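Local coordinates for oxidoreductase, 2OG-Fe oxygenase family protein, putative, expressed (Oryza sativa subsp. japonica, PDB 5XOI), which probably acts as an iron(II)- and 2-oxoglutarate-dependent dioxygenase of the AlkB family, this chain being its oxygenase domain, at residues S54-C59 with V127-S132. Sequence-based numbering, arbitrary orientation.
Sequences SLQMMC and VNFYTS
Leu-55 and Tyr-130, a non-hydrogen-bonded pair of two antiparallel strands, pack closely on the buried face: the methyl CD1 of Leu-55 sits 3.8 Å above the plane of the Tyr-130 ring, over its centre, a CH-pi contact. A chi1 of 170° puts CG of this branched leucine anti to the backbone N, and a chi2 of 71° then sets CD1, which also lies 3.6 Å from CB of Asn-128. Met-57 shares this face, its CB passing OD1 of Asn-128. The polar groups here have work to do: Asn-128, one of the residues that bind 2-oxoglutarate (absent from this model), accepts from Arg-48 through OD1 and donates to Asn-225 through ND2, while the Tyr-130 hydroxyl is hydrogen-bonded to a bound succinate. A leucine in place of Tyr-130 would probably leave the succinate without this hydrogen bond and the Leu-55 methyl without its aromatic platform.

The backbones are joined by paired bonds between Gln-56 and Phe-129, both nearly straight, the one from Phe-129 N to Gln-56 O measuring 2.7 Å, and between Met-58 and Val-127. On the face that these four residues share, Met-58 and Val-127 lie side by side as buried apolar neighbours, but toward the other end the packing gives way to water. There Gln-56, long and polar enough for a partly exposed position, brings OE1 to the edge of the Phe-129 ring, 4.3 Å from CD2 of Phe-129. One water lies 3.0 Å from both Gln-56 OE1 and Phe-129 O. Beyond this pair a longer bond runs from Thr-131 N to Ser-54 O at 3.2 Å.

Strand 55-59 is an edge strand of the major sheet of this double-stranded beta-helix fold; strand 124-131 lies between it and strand 223-229, and Tyr-130 reaches across to Val-201 and Ile-204 of strand 198-205 in the minor sheet.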
loop_
_atom_site.group_PDB
_atom_site.type_symbol
_atom_site.label_atom_id
_atom_site.label_comp_id
_atom_site.label_asym_id
_atom_site.label_seq_id
_atom_site.Cartn_x
_atom_site.Cartn_y
_atom_site.Cartn_z
ATOM N N SER A 54 0.122 -16.546 -4.358
ATOM C CA SER A 54 -1.287 -16.221 -4.614
ATOM C C SER A 54 -1.504 -14.715 -4.733
ATOM O O SER A 54 -2.451 -14.144 -4.182
ATOM C CB SER A 54 -2.182 -16.831 -3.536
ATOM O OG SER A 54 -2.033 -18.252 -3.584
ATOM N N LEU A 55 -0.624 -14.077 -5.499
ATOM C CA LEU A 55 -0.603 -12.632 -5.647
ATOM C C LEU A 55 -0.700 -12.266 -7.122
ATOM O O LEU A 55 0.037 -12.810 -7.955
ATOM C CB LEU A 55 0.682 -12.043 -5.032
ATOM C CG LEU A 55 0.955 -10.560 -5.325
ATOM C CD1 LEU A 55 -0.025 -9.679 -4.563
ATOM C CD2 LEU A 55 2.399 -10.188 -4.965
ATOM N N GLN A 56 -1.605 -11.345 -7.440
ATOM C CA GLN A 56 -1.631 -10.676 -8.733
ATOM C C GLN A 56 -1.472 -9.178 -8.513
ATOM O O GLN A 56 -1.777 -8.661 -7.437
ATOM C CB GLN A 56 -2.934 -10.947 -9.491
ATOM C CG GLN A 56 -3.229 -12.428 -9.744
ATOM C CD GLN A 56 -4.661 -12.638 -10.195
ATOM O OE1 GLN A 56 -5.514 -13.072 -9.419
ATOM N NE2 GLN A 56 -4.936 -12.308 -11.449
ATOM N N MET A 57 -1.017 -8.473 -9.550
ATOM C CA MET A 57 -0.753 -7.049 -9.415
ATOM C C MET A 57 -1.067 -6.324 -10.714
ATOM O O MET A 57 -1.109 -6.913 -11.798
ATOM C CB MET A 57 0.712 -6.781 -9.013
ATOM C CG MET A 57 1.734 -7.267 -10.053
ATOM S SD MET A 57 3.418 -6.858 -9.545
ATOM C CE MET A 57 3.439 -5.104 -9.906
ATOM N N MET A 58 -1.285 -5.021 -10.580
ATOM C CA MET A 58 -1.342 -4.118 -11.713
ATOM C C MET A 58 -0.945 -2.748 -11.200
ATOM O O MET A 58 -1.124 -2.439 -10.018
ATOM C CB MET A 58 -2.726 -4.083 -12.381
ATOM C CG MET A 58 -3.835 -3.451 -11.558
ATOM S SD MET A 58 -5.283 -2.943 -12.560
ATOM C CE MET A 58 -4.600 -1.607 -13.523
ATOM N N CYS A 59 -0.373 -1.936 -12.079
ATOM C CA CYS A 59 0.046 -0.609 -11.665
ATOM C C CYS A 59 -0.892 0.436 -12.240
ATOM O O CYS A 59 -1.495 0.242 -13.300
ATOM C CB CYS A 59 1.487 -0.319 -12.093
ATOM S SG CYS A 59 2.727 -1.318 -11.220
ATOM N N VAL A 127 -1.236 -1.934 -7.240
ATOM C CA VAL A 127 -2.452 -2.614 -6.811
ATOM C C VAL A 127 -2.142 -4.104 -6.709
ATOM O O VAL A 127 -1.901 -4.766 -7.726
ATOM C CB VAL A 127 -3.611 -2.357 -7.782
ATOM C CG1 VAL A 127 -4.922 -2.927 -7.214
ATOM C CG2 VAL A 127 -3.734 -0.868 -8.057
ATOM N N ASN A 128 -2.144 -4.629 -5.483
ATOM C CA ASN A 128 -1.881 -6.040 -5.202
ATOM C C ASN A 128 -3.191 -6.721 -4.837
ATOM O O ASN A 128 -3.913 -6.237 -3.960
ATOM C CB ASN A 128 -0.912 -6.203 -4.023
ATOM C CG ASN A 128 0.470 -5.655 -4.309
ATOM O OD1 ASN A 128 1.192 -6.188 -5.158
ATOM N ND2 ASN A 128 0.861 -4.591 -3.586
ATOM N N PHE A 129 -3.482 -7.860 -5.457
ATOM C CA PHE A 129 -4.608 -8.665 -5.008
ATOM C C PHE A 129 -4.108 -10.019 -4.514
ATOM O O PHE A 129 -3.417 -10.738 -5.247
ATOM C CB PHE A 129 -5.660 -8.868 -6.084
ATOM C CG PHE A 129 -6.818 -9.673 -5.581
ATOM C CD1 PHE A 129 -7.638 -9.149 -4.603
ATOM C CD2 PHE A 129 -7.024 -10.975 -6.007
ATOM C CE1 PHE A 129 -8.683 -9.881 -4.096
ATOM C CE2 PHE A 129 -8.074 -11.712 -5.496
ATOM C CZ PHE A 129 -8.890 -11.163 -4.537
ATOM N N TYR A 130 -4.466 -10.355 -3.276
ATOM C CA TYR A 130 -4.125 -11.611 -2.622
ATOM C C TYR A 130 -5.389 -12.441 -2.488
ATOM O O TYR A 130 -6.387 -11.944 -1.965
ATOM C CB TYR A 130 -3.574 -11.369 -1.206
ATOM C CG TYR A 130 -2.372 -10.458 -1.068
ATOM C CD1 TYR A 130 -2.516 -9.081 -1.103
ATOM C CD2 TYR A 130 -1.102 -10.986 -0.870
ATOM C CE1 TYR A 130 -1.412 -8.239 -0.955
ATOM C CE2 TYR A 130 0.008 -10.160 -0.725
ATOM C CZ TYR A 130 -0.154 -8.793 -0.762
ATOM O OH TYR A 130 0.958 -7.995 -0.605
ATOM N N THR A 131 -5.358 -13.700 -2.922
ATOM C CA THR A 131 -6.419 -14.611 -2.505
ATOM C C THR A 131 -6.125 -15.079 -1.077
ATOM O O THR A 131 -5.203 -14.591 -0.414
ATOM C CB THR A 131 -6.572 -15.765 -3.490
ATOM O OG1 THR A 131 -5.314 -16.415 -3.678
ATOM C CG2 THR A 131 -7.055 -15.234 -4.829
ATOM N N SER A 132 -6.922 -16.023 -0.558
ATOM C CA SER A 132 -6.831 -16.335 0.868
ATOM C C SER A 132 -5.472 -16.918 1.249
ATOM O O SER A 132 -5.038 -16.773 2.397
ATOM C CB SER A 132 -7.931 -17.306 1.279
ATOM O OG SER A 132 -9.172 -16.987 0.675
HETATM O O HOH W 1 -4.385 -13.218 -6.608
#